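Local structure of sulfur oxidation protein SOXB (Thermus thermophilus, 2WDC) at residues R181-S186 with A201-R206; G254-V259 with L319-I324; M266-A271 with D457-Q462; L272-R277 with W295-T300. The protein binds two manganese ions and probably acts as a hydrolase of the 5'-nucleotidase family in bacterial sulfur oxidation. All coordinates share one frame; numbering follows the deposited sequence. Where two conformers were deposited one is given.

Contact 1: residues R181-S186 with A201-R206. With TBU (tertiary-butyl alcohol), chain M.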
# COMPACT_ATOMS: atom_id res chain seq x y z
N ARG A 181 -3.06 16.18 15.46
CA ARG A 181 -3.61 17.53 15.40
C ARG A 181 -4.56 17.76 14.22
O ARG A 181 -5.31 18.73 14.20
CB ARG A 181 -2.48 18.57 15.42
CG ARG A 181 -1.75 18.60 16.76
CD ARG A 181 -0.48 19.46 16.71
NE ARG A 181 -0.77 20.81 16.24
CZ ARG A 181 -1.27 21.78 17.00
NH1 ARG A 181 -1.52 21.55 18.28
NH2 ARG A 181 -1.52 22.98 16.48
N GLY A 182 -4.53 16.86 13.24
CA GLY A 182 -5.46 16.98 12.13
C GLY A 182 -6.81 16.43 12.56
O GLY A 182 -6.98 16.06 13.73
N GLU A 183 -7.76 16.39 11.64
CA GLU A 183 -9.08 15.84 11.93
C GLU A 183 -9.27 14.52 11.19
O GLU A 183 -9.28 14.48 9.96
CB GLU A 183 -10.20 16.82 11.55
CG GLU A 183 -11.59 16.26 11.84
CD GLU A 183 -12.72 17.20 11.49
OE1 GLU A 183 -12.49 18.21 10.79
OE2 GLU A 183 -13.85 16.93 11.92
N PHE A 184 -9.40 13.43 11.94
CA PHE A 184 -9.62 12.12 11.36
C PHE A 184 -11.06 12.05 10.85
O PHE A 184 -11.99 12.48 11.55
CB PHE A 184 -9.40 11.06 12.44
CG PHE A 184 -9.53 9.66 11.95
CD1 PHE A 184 -8.41 8.98 11.48
CD2 PHE A 184 -10.75 9.01 11.95
CE1 PHE A 184 -8.52 7.67 11.02
CE2 PHE A 184 -10.86 7.71 11.49
CZ PHE A 184 -9.75 7.04 11.03
N LEU A 185 -11.25 11.55 9.63
CA LEU A 185 -12.58 11.43 9.05
C LEU A 185 -12.87 10.00 8.65
O LEU A 185 -11.97 9.29 8.17
CB LEU A 185 -12.67 12.28 7.77
CG LEU A 185 -12.39 13.78 7.88
CD1 LEU A 185 -12.37 14.39 6.47
CD2 LEU A 185 -13.45 14.45 8.74
N SER A 186 -14.13 9.60 8.76
CA SER A 186 -14.58 8.30 8.24
C SER A 186 -16.09 8.22 8.35
O SER A 186 -16.63 8.31 9.44
CB SER A 186 -13.94 7.13 8.99
OG SER A 186 -12.63 6.85 8.50
N ALA A 201 -17.90 12.34 9.37
CA ALA A 201 -17.85 11.82 8.01
C ALA A 201 -17.12 12.78 7.10
O ALA A 201 -16.47 12.36 6.13
CB ALA A 201 -19.27 11.58 7.48
N TYR A 202 -17.28 14.08 7.34
CA TYR A 202 -16.69 15.08 6.45
C TYR A 202 -16.43 16.40 7.14
O TYR A 202 -16.94 16.67 8.24
CB TYR A 202 -17.61 15.33 5.24
CG TYR A 202 -18.96 15.95 5.59
CD1 TYR A 202 -19.10 17.31 5.80
CD2 TYR A 202 -20.09 15.16 5.71
CE1 TYR A 202 -20.33 17.87 6.12
CE2 TYR A 202 -21.32 15.70 6.04
CZ TYR A 202 -21.43 17.05 6.24
OH TYR A 202 -22.67 17.59 6.56
N ARG A 203 -15.65 17.24 6.47
CA ARG A 203 -15.36 18.59 6.94
C ARG A 203 -15.45 19.53 5.75
O ARG A 203 -14.89 19.25 4.69
CB ARG A 203 -13.96 18.69 7.56
CG ARG A 203 -13.60 20.10 8.06
CD ARG A 203 -14.59 20.59 9.11
NE ARG A 203 -14.80 19.56 10.12
CZ ARG A 203 -15.97 19.27 10.68
NH1 ARG A 203 -17.05 19.98 10.39
NH2 ARG A 203 -16.05 18.27 11.54
N ILE A 204 -16.14 20.65 5.94
CA ILE A 204 -16.23 21.62 4.85
C ILE A 204 -15.19 22.71 5.08
O ILE A 204 -15.02 23.21 6.19
CB ILE A 204 -17.65 22.20 4.72
CG1 ILE A 204 -18.65 21.10 4.37
CG2 ILE A 204 -17.66 23.35 3.69
CD1 ILE A 204 -20.11 21.54 4.44
N HIS A 205 -14.49 23.08 4.00
CA HIS A 205 -13.45 24.10 4.07
C HIS A 205 -13.82 25.23 3.13
O HIS A 205 -14.26 25.00 2.00
CB HIS A 205 -12.11 23.51 3.62
CG HIS A 205 -11.54 22.52 4.59
ND1 HIS A 205 -10.69 22.89 5.60
CD2 HIS A 205 -11.72 21.19 4.71
CE1 HIS A 205 -10.36 21.82 6.31
NE2 HIS A 205 -10.97 20.77 5.78
N ARG A 206 -13.65 26.46 3.60
CA ARG A 206 -13.96 27.60 2.76
C ARG A 206 -12.82 27.83 1.78
O ARG A 206 -11.64 27.75 2.14
CB ARG A 206 -14.22 28.85 3.61
CG ARG A 206 -15.58 28.83 4.27
CD ARG A 206 -15.79 30.04 5.17
NE ARG A 206 -17.09 29.99 5.83
CZ ARG A 206 -18.24 30.29 5.24
NH1 ARG A 206 -18.25 30.67 3.97
NH2 ARG A 206 -19.38 30.22 5.92
O TBU M . -9.68 13.63 14.71
C TBU M . -10.82 13.47 15.58
C1 TBU M . -12.08 13.11 14.78
C2 TBU M . -10.56 12.31 16.57
C3 TBU M . -11.07 14.76 16.37
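Arg-203 meets Glu-183 in a two-pronged salt bridge, and the approach can be traced outward from its CB in the conformer described. CB passes 3.6 Å from Glu-183 OE1. Because the chain then bends at both chi2 and chi3 (59° and 48°), it wraps round that oxygen, with CG still 3.5 Å from Glu-183 OE1 and CD also beside it. Further on, NE donates to Glu-183 OE1 at 2.8 Å, CZ faces the carboxylate between the two donor nitrogens, and NH2 donates to Glu-183 OE2 at 2.6 Å. Both bonds are nearly straight, and each carboxylate oxygen uses its syn lone pair. The two flat groups lie only 7° apart, which identifies a side-on, coplanar pair although the side chains themselves cross at about a right angle. Glu-183, fully extended, supplies the reach. With a glutamine in its place, one of the two arginine N-H groups would probably face an amide NH2 instead of an acceptor, and the guanidinium charge would lose its mate.

Deeper in, Leu-185 CD2 lies 3.9 Å from Tyr-202 C, while strand 210-217 adds Val-214 to the leucine's surroundings. At Phe-184, N donates to the oxygen of a bound tertiary-butyl alcohol at 2.8 Å. Strands 183-184 and 202-207 are outermost strands of different sheets, so the contact closes one margin of the two-sheet core of the metallophosphoesterase fold. The chemistry suggests a junction oriented by matched charges where both residues are partly exposed, with apolar packing of the buried Leu-185 beneath.

Contact 2: residues G254-V259 with L319-I324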
# COMPACT_ATOMS: atom_id res chain seq x y z
N GLY A 254 -24.01 23.51 2.15
CA GLY A 254 -23.38 24.53 1.33
C GLY A 254 -22.13 24.15 0.56
O GLY A 254 -21.54 25.00 -0.10
N ALA A 255 -21.72 22.89 0.63
CA ALA A 255 -20.54 22.47 -0.12
C ALA A 255 -20.82 22.54 -1.61
O ALA A 255 -21.79 21.97 -2.09
CB ALA A 255 -20.12 21.04 0.28
N ASN A 256 -19.94 23.22 -2.34
CA ASN A 256 -20.07 23.32 -3.80
C ASN A 256 -19.42 22.10 -4.45
O ASN A 256 -19.91 21.59 -5.46
CB ASN A 256 -19.40 24.60 -4.31
CG ASN A 256 -19.97 25.85 -3.66
OD1 ASN A 256 -19.28 26.54 -2.90
ND2 ASN A 256 -21.20 26.19 -4.01
N ALA A 257 -18.32 21.63 -3.86
CA ALA A 257 -17.59 20.48 -4.40
C ALA A 257 -17.34 19.46 -3.30
O ALA A 257 -17.19 19.82 -2.13
CB ALA A 257 -16.27 20.93 -4.99
N VAL A 258 -17.27 18.20 -3.71
CA VAL A 258 -17.05 17.11 -2.76
C VAL A 258 -15.88 16.24 -3.19
O VAL A 258 -15.86 15.72 -4.31
CB VAL A 258 -18.31 16.25 -2.63
CG1 VAL A 258 -18.05 15.04 -1.71
CG2 VAL A 258 -19.49 17.10 -2.11
N VAL A 259 -14.94 16.05 -2.26
CA VAL A 259 -13.78 15.20 -2.47
C VAL A 259 -13.88 14.05 -1.47
O VAL A 259 -14.05 14.29 -0.27
CB VAL A 259 -12.48 15.98 -2.20
CG1 VAL A 259 -11.25 15.07 -2.42
CG2 VAL A 259 -12.42 17.23 -3.08
N LEU A 319 -13.13 25.54 -8.93
CA LEU A 319 -14.45 25.16 -8.50
C LEU A 319 -15.53 25.98 -9.19
O LEU A 319 -15.27 27.07 -9.71
CB LEU A 319 -14.57 25.37 -6.98
CG LEU A 319 -13.46 24.72 -6.13
CD1 LEU A 319 -13.75 24.96 -4.64
CD2 LEU A 319 -13.44 23.23 -6.43
N TRP A 320 -16.75 25.45 -9.16
CA TRP A 320 -17.92 26.19 -9.59
C TRP A 320 -19.02 25.91 -8.58
O TRP A 320 -18.86 25.07 -7.68
CB TRP A 320 -18.33 25.93 -11.04
CG TRP A 320 -18.97 24.61 -11.30
CD1 TRP A 320 -18.33 23.40 -11.43
CD2 TRP A 320 -20.35 24.37 -11.59
NE1 TRP A 320 -19.24 22.43 -11.75
CE2 TRP A 320 -20.49 23.00 -11.86
CE3 TRP A 320 -21.49 25.19 -11.65
CZ2 TRP A 320 -21.72 22.41 -12.14
CZ3 TRP A 320 -22.71 24.61 -11.92
CH2 TRP A 320 -22.82 23.23 -12.19
N LYS A 321 -20.12 26.64 -8.68
CA LYS A 321 -21.20 26.47 -7.72
C LYS A 321 -21.63 25.02 -7.49
O LYS A 321 -22.00 24.66 -6.37
CB LYS A 321 -22.41 27.33 -8.10
CG LYS A 321 -23.29 27.70 -6.92
CD LYS A 321 -24.68 28.10 -7.38
CE LYS A 321 -25.10 29.43 -6.78
NZ LYS A 321 -26.26 30.02 -7.51
N GLY A 322 -21.58 24.20 -8.54
CA GLY A 322 -22.02 22.82 -8.45
C GLY A 322 -20.98 21.70 -8.48
O GLY A 322 -21.36 20.54 -8.60
N GLY A 323 -19.70 22.03 -8.39
CA GLY A 323 -18.69 20.99 -8.41
C GLY A 323 -17.30 21.48 -8.78
O GLY A 323 -16.91 22.58 -8.45
N ILE A 324 -16.54 20.60 -9.42
CA ILE A 324 -15.20 20.94 -9.88
C ILE A 324 -15.29 21.21 -11.38
O ILE A 324 -15.65 20.32 -12.15
CB ILE A 324 -14.19 19.78 -9.58
CG1 ILE A 324 -14.02 19.62 -8.07
CG2 ILE A 324 -12.85 20.06 -10.26
CD1 ILE A 324 -13.34 18.30 -7.67
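Leu-319 begins the second segment by pressing its CD2 methyl against Ala-257 CB at 3.9 Å. Trp-320 sends its CB away from segment 254-259, and it is the carbonyl that takes part: its O lies 3.4 Å from Asn-256 CB. The ring folds back over its own turn, with Gly-322 N and Gly-323 N above one face near the rim. Lys-321 contributes the polar link. Its O accepts from Asn-256 ND2 at 2.9 Å (152° at the hydrogen), the donor standing slightly tilted from the carbonyl plane. Having CG beside the backbone N (chi1 -57°) leaves Asn-256 ND2 facing that carbonyl, while OD1 accepts from Ala-211 N in the adjoining strand. Replacing Asn-256 by alanine removes both amide bonds, so Lys-321 O and Ala-211 N would probably lose these partners and the turn its tie to strand 210-217.

At Gly-322 a CB would run into Trp-320 CH2. At the backbone angles of Gly-323 a CB would be jammed against Gly-322 O, and Gly-323 CA approaches Asn-256 O at 3.2 Å in a CA-H...O contact; the same oxygen bonds Arg-251. Ile-324 completes the walk, its CG1 lying 4.0 Å from Ala-257 CB, so that this methyl meets Leu-319 and Ile-324 side by side. Paired bonds between Trp-320 and Gly-323, N to O at 3.0 Å and O to N at 3.2 Å, define a two-residue beta-hairpin of strands 311-320 and 323-333 on a type I turn. It packs against the start of strand 257-262, joining the two central sheets of the four-layer alpha/beta/beta/alpha sandwich of metallophosphoesterases.

Contact 3: residues M266-A271 with D457-Q462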
# COMPACT_ATOMS: atom_id res chain seq x y z
N MET A 266 -8.63 1.61 -5.22
CA MET A 266 -9.06 2.36 -6.40
C MET A 266 -10.15 1.74 -7.25
O MET A 266 -10.93 2.48 -7.86
CB MET A 266 -7.87 2.82 -7.25
CG MET A 266 -8.22 3.96 -8.19
SD MET A 266 -6.77 4.67 -9.01
CE MET A 266 -6.25 3.29 -10.04
N GLN A 267 -10.17 0.42 -7.38
CA GLN A 267 -11.21 -0.21 -8.20
C GLN A 267 -12.57 -0.10 -7.53
O GLN A 267 -13.57 0.16 -8.20
CB GLN A 267 -10.88 -1.67 -8.50
CG GLN A 267 -9.55 -1.84 -9.21
CD GLN A 267 -9.47 -1.04 -10.48
OE1 GLN A 267 -10.36 -1.11 -11.35
NE2 GLN A 267 -8.40 -0.25 -10.62
N LEU A 268 -12.62 -0.24 -6.20
CA LEU A 268 -13.88 -0.07 -5.48
C LEU A 268 -14.30 1.40 -5.58
O LEU A 268 -15.49 1.72 -5.75
CB LEU A 268 -13.72 -0.52 -4.03
CG LEU A 268 -14.89 -0.29 -3.09
CD1 LEU A 268 -16.22 -0.78 -3.70
CD2 LEU A 268 -14.63 -0.96 -1.74
N ASP A 269 -13.34 2.32 -5.52
CA ASP A 269 -13.65 3.74 -5.70
C ASP A 269 -14.29 3.99 -7.07
O ASP A 269 -15.27 4.76 -7.18
CB ASP A 269 -12.38 4.59 -5.55
CG ASP A 269 -11.95 4.76 -4.10
OD1 ASP A 269 -12.81 4.65 -3.18
OD2 ASP A 269 -10.75 5.02 -3.88
N ALA A 270 -13.76 3.34 -8.11
CA ALA A 270 -14.30 3.51 -9.46
C ALA A 270 -15.72 2.98 -9.51
O ALA A 270 -16.60 3.60 -10.11
CB ALA A 270 -13.41 2.81 -10.50
N ALA A 271 -15.97 1.85 -8.84
CA ALA A 271 -17.33 1.30 -8.82
C ALA A 271 -18.26 2.27 -8.11
O ALA A 271 -19.39 2.47 -8.54
CB ALA A 271 -17.34 -0.06 -8.13
N ASP A 457 -15.77 -7.86 -11.28
CA ASP A 457 -16.65 -6.80 -10.78
C ASP A 457 -15.87 -5.92 -9.83
O ASP A 457 -15.55 -6.34 -8.71
CB ASP A 457 -17.87 -7.41 -10.08
CG ASP A 457 -18.90 -6.37 -9.69
OD1 ASP A 457 -18.61 -5.16 -9.79
OD2 ASP A 457 -20.01 -6.76 -9.25
N PRO A 458 -15.53 -4.69 -10.26
CA PRO A 458 -14.72 -3.83 -9.39
C PRO A 458 -15.36 -3.51 -8.04
O PRO A 458 -14.66 -3.19 -7.09
CB PRO A 458 -14.50 -2.57 -10.22
CG PRO A 458 -15.62 -2.56 -11.22
CD PRO A 458 -15.93 -4.01 -11.50
N PHE A 459 -16.68 -3.62 -7.96
CA PHE A 459 -17.37 -3.37 -6.69
C PHE A 459 -16.94 -4.38 -5.63
O PHE A 459 -17.02 -4.11 -4.43
CB PHE A 459 -18.89 -3.47 -6.89
CG PHE A 459 -19.68 -3.03 -5.69
CD1 PHE A 459 -19.71 -1.70 -5.30
CD2 PHE A 459 -20.43 -3.95 -4.96
CE1 PHE A 459 -20.42 -1.29 -4.19
CE2 PHE A 459 -21.18 -3.54 -3.86
CZ PHE A 459 -21.17 -2.21 -3.48
N TYR A 460 -16.52 -5.56 -6.07
CA TYR A 460 -16.10 -6.62 -5.16
C TYR A 460 -14.58 -6.76 -5.04
O TYR A 460 -14.09 -7.64 -4.34
CB TYR A 460 -16.74 -7.95 -5.56
CG TYR A 460 -18.21 -8.03 -5.19
CD1 TYR A 460 -18.61 -8.39 -3.91
CD2 TYR A 460 -19.19 -7.66 -6.10
CE1 TYR A 460 -19.94 -8.42 -3.57
CE2 TYR A 460 -20.53 -7.70 -5.77
CZ TYR A 460 -20.89 -8.07 -4.49
OH TYR A 460 -22.23 -8.10 -4.14
N GLN A 461 -13.85 -5.87 -5.70
CA GLN A 461 -12.39 -5.90 -5.63
C GLN A 461 -11.97 -5.47 -4.22
O GLN A 461 -12.51 -4.51 -3.65
CB GLN A 461 -11.78 -4.97 -6.68
CG GLN A 461 -11.57 -5.60 -8.07
CD GLN A 461 -10.49 -6.67 -8.09
OE1 GLN A 461 -9.47 -6.50 -7.26
NE2 GLN A 461 -10.57 -7.63 -8.86
N GLN A 462 -11.02 -6.20 -3.65
CA GLN A 462 -10.52 -5.92 -2.31
C GLN A 462 -9.14 -5.26 -2.32
O GLN A 462 -8.65 -4.83 -1.28
CB GLN A 462 -10.53 -7.17 -1.43
CG GLN A 462 -11.91 -7.81 -1.31
CD GLN A 462 -12.03 -8.71 -0.10
OE1 GLN A 462 -11.03 -9.19 0.44
NE2 GLN A 462 -13.26 -8.96 0.33
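Pro-458 O is approached by two groups at once: Gln-461 N donates to it at 3.1 Å within its own turn, and Leu-268 CA, across the contact, points a C-H at it from 3.6 Å with 135° at the hydrogen. The helix answers with Gln-267 O, which already accepts from Ala-271 N and is touched by Pro-458 CB at 3.5 Å. Apolar packing surrounds these backbone atoms. Ala-271 CB sits 3.6 Å from Phe-459 CA and near the plane of the phenyl ring, at its edge. Leu-268, with CG anti to the backbone N (chi1 174°), swings CD1 to 3.5 Å from Phe-459 O and obliquely against the ring.

Segment 457-462 belongs to the C-terminal 5'-nucleotidase domain, and its fold here is a short 3-10 turn opened by an Asx turn: Asp-457 OD1 accepts from Phe-459 N at 3.1 Å, met from above the carboxylate plane. It lies against helix 266-273, near the manganese site; Gln-462 O bonds His-286, a ligand of one manganese. Gln-267 and Gln-461 touch through their CB atoms at 3.9 Å, while their amides turn elsewhere, to Arg-61 and Pro-62 for the former and to Thr-455 and Val-453 for the latter.

Contact 4: residues L272-R277 with W295-T300; sequences LAERIR and WRVGKT
Val-297 divides its two methyls between Trp-295 and the pair Ala-273 and Glu-274. CG2 stands 3.5 Å above one face of the Trp-295 ring, displaced toward the rim, while CG1 faces Ala-273 CB at 3.9 Å. The indole's CH2 reaches back to helix 266-273, 3.6 Å from Ala-270 CB. In the neighbouring flat group, the Arg-296 guanidinium, one face covers the turn backbone at Lys-299 C and Thr-300 N; Arg-296 also makes a cation-pi contact with Trp-301. Chi1 of Val-297 (-179°) puts CG1 anti to the backbone N, and from there it also meets Glu-274 CG at 3.8 Å, the two side chains crossing at about a right angle.

The second segment forms the first strand and the type II' turn, Val-297 to Thr-300, of a beta-hairpin with strand 300-304; Gly-298 takes the first inner position (phi 61°). A CB there would clash with Ala-273 O, which is consistent with the turn's close approach to Ala-273 needing a glycine. Ala-273 CB fits between Val-297 and Thr-300, 3.8 Å from Thr-300 CB. Just outside this apolar patch a water joins the two segments: it donates to Ala-273 O at 2.7 Å and to Thr-300 OG1 at 2.6 Å, and accepts from Lys-299 N at 2.9 Å. The threonine hydroxyl has a further bond to Ile-279 O.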
# COMPACT_ATOMS: atom_id res chain seq x y z
N LEU A 272 -17.79 2.88 -7.02
CA LEU A 272 -18.60 3.85 -6.29
C LEU A 272 -18.90 5.10 -7.11
O LEU A 272 -19.96 5.71 -6.97
CB LEU A 272 -17.94 4.21 -4.95
CG LEU A 272 -17.97 3.07 -3.92
CD1 LEU A 272 -17.10 3.38 -2.71
CD2 LEU A 272 -19.40 2.73 -3.49
N ALA A 273 -17.96 5.50 -7.96
CA ALA A 273 -18.16 6.68 -8.80
C ALA A 273 -19.32 6.47 -9.77
O ALA A 273 -19.88 7.44 -10.28
CB ALA A 273 -16.89 7.02 -9.58
N GLU A 274 -19.69 5.22 -10.01
CA GLU A 274 -20.81 4.96 -10.92
C GLU A 274 -22.10 4.72 -10.15
O GLU A 274 -23.16 4.55 -10.76
CB GLU A 274 -20.51 3.74 -11.80
CG GLU A 274 -19.41 3.99 -12.82
CD GLU A 274 -19.17 2.80 -13.73
OE1 GLU A 274 -19.40 1.65 -13.29
OE2 GLU A 274 -18.74 3.02 -14.88
N ARG A 275 -22.02 4.71 -8.82
CA ARG A 275 -23.18 4.43 -7.98
C ARG A 275 -23.61 5.57 -7.06
O ARG A 275 -24.79 5.71 -6.75
CB ARG A 275 -22.93 3.18 -7.12
CG ARG A 275 -22.77 1.90 -7.92
CD ARG A 275 -22.18 0.78 -7.09
NE ARG A 275 -21.97 -0.43 -7.88
CZ ARG A 275 -22.34 -1.65 -7.50
NH1 ARG A 275 -22.13 -2.69 -8.30
NH2 ARG A 275 -22.93 -1.83 -6.32
N ILE A 276 -22.65 6.36 -6.61
CA ILE A 276 -22.93 7.47 -5.70
C ILE A 276 -22.98 8.75 -6.51
O ILE A 276 -22.12 8.99 -7.35
CB ILE A 276 -21.81 7.59 -4.62
CG1 ILE A 276 -21.55 6.24 -3.93
CG2 ILE A 276 -22.11 8.72 -3.64
CD1 ILE A 276 -22.71 5.73 -3.08
N ARG A 277 -23.99 9.58 -6.26
CA ARG A 277 -24.11 10.85 -6.96
C ARG A 277 -23.47 11.96 -6.15
O ARG A 277 -23.63 11.99 -4.93
CB ARG A 277 -25.60 11.20 -7.14
CG ARG A 277 -26.40 10.15 -7.89
CD ARG A 277 -27.90 10.45 -7.85
NE ARG A 277 -28.42 10.44 -6.48
CZ ARG A 277 -28.81 9.34 -5.84
NH1 ARG A 277 -28.75 8.16 -6.44
NH2 ARG A 277 -29.27 9.42 -4.60
N TRP A 295 -8.16 9.78 -13.51
CA TRP A 295 -9.00 8.78 -14.17
C TRP A 295 -10.44 9.27 -14.09
O TRP A 295 -10.97 9.52 -13.01
CB TRP A 295 -8.84 7.45 -13.42
CG TRP A 295 -9.57 6.28 -13.99
CD1 TRP A 295 -10.08 6.15 -15.25
CD2 TRP A 295 -9.82 5.04 -13.32
NE1 TRP A 295 -10.62 4.89 -15.41
CE2 TRP A 295 -10.47 4.19 -14.24
CE3 TRP A 295 -9.50 4.54 -12.05
CZ2 TRP A 295 -10.86 2.88 -13.91
CZ3 TRP A 295 -9.87 3.25 -11.74
CH2 TRP A 295 -10.56 2.43 -12.66
N ARG A 296 -11.08 9.43 -15.25
CA ARG A 296 -12.47 9.86 -15.28
C ARG A 296 -13.41 8.66 -15.28
O ARG A 296 -13.38 7.84 -16.20
CB ARG A 296 -12.74 10.69 -16.55
CG ARG A 296 -14.13 11.29 -16.59
CD ARG A 296 -14.25 12.46 -15.63
NE ARG A 296 -15.53 13.15 -15.78
CZ ARG A 296 -15.97 14.10 -14.97
NH1 ARG A 296 -15.24 14.50 -13.94
NH2 ARG A 296 -17.16 14.65 -15.19
N VAL A 297 -14.24 8.58 -14.24
CA VAL A 297 -15.23 7.51 -14.12
C VAL A 297 -16.56 8.17 -13.77
O VAL A 297 -16.66 8.91 -12.79
CB VAL A 297 -14.85 6.49 -13.03
CG1 VAL A 297 -15.90 5.39 -12.95
CG2 VAL A 297 -13.47 5.89 -13.29
N GLY A 298 -17.57 7.95 -14.60
CA GLY A 298 -18.84 8.60 -14.35
C GLY A 298 -18.64 10.11 -14.40
O GLY A 298 -18.08 10.63 -15.36
N LYS A 299 -19.06 10.80 -13.35
CA LYS A 299 -18.91 12.25 -13.29
C LYS A 299 -17.86 12.61 -12.24
O LYS A 299 -17.91 13.68 -11.62
CB LYS A 299 -20.25 12.90 -12.92
CG LYS A 299 -21.36 12.60 -13.92
CD LYS A 299 -20.95 13.08 -15.30
CE LYS A 299 -22.15 13.17 -16.24
NZ LYS A 299 -21.81 13.91 -17.49
N THR A 300 -16.91 11.70 -12.05
CA THR A 300 -15.89 11.83 -11.01
C THR A 300 -14.47 11.69 -11.55
O THR A 300 -14.23 10.86 -12.42
CB THR A 300 -16.13 10.71 -9.97
OG1 THR A 300 -17.46 10.79 -9.46
CG2 THR A 300 -15.11 10.76 -8.81
O HOH W 1 -19.69 10.06 -10.67

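How the contacts relate
Contacts 3 and 4 share helix 266-273 and touch each other, notably through Arg-275 on the Phe-459 ring; contact 3 meets the C-terminal domain, whereas contact 4 meets a hairpin at the edge of the sheet that also holds strands 202-207 and 257-262. Both are largely buried and pack an alanine (Ala-271, Ala-273) against larger apolar groups, with a bridging water in contact 4. Contacts 1 and 2 are only partly buried, and each joins the two sandwich sheets. There the chemistry turns polar, a charged pair in contact 1 and an amide-to-carbonyl bond in contact 2; these two touch through Ile-204 and Ala-255. Contacts 1 and 3 each bring a side chain within about 12 Å of a manganese ion, while contacts 2 and 4 lie away from the metal site.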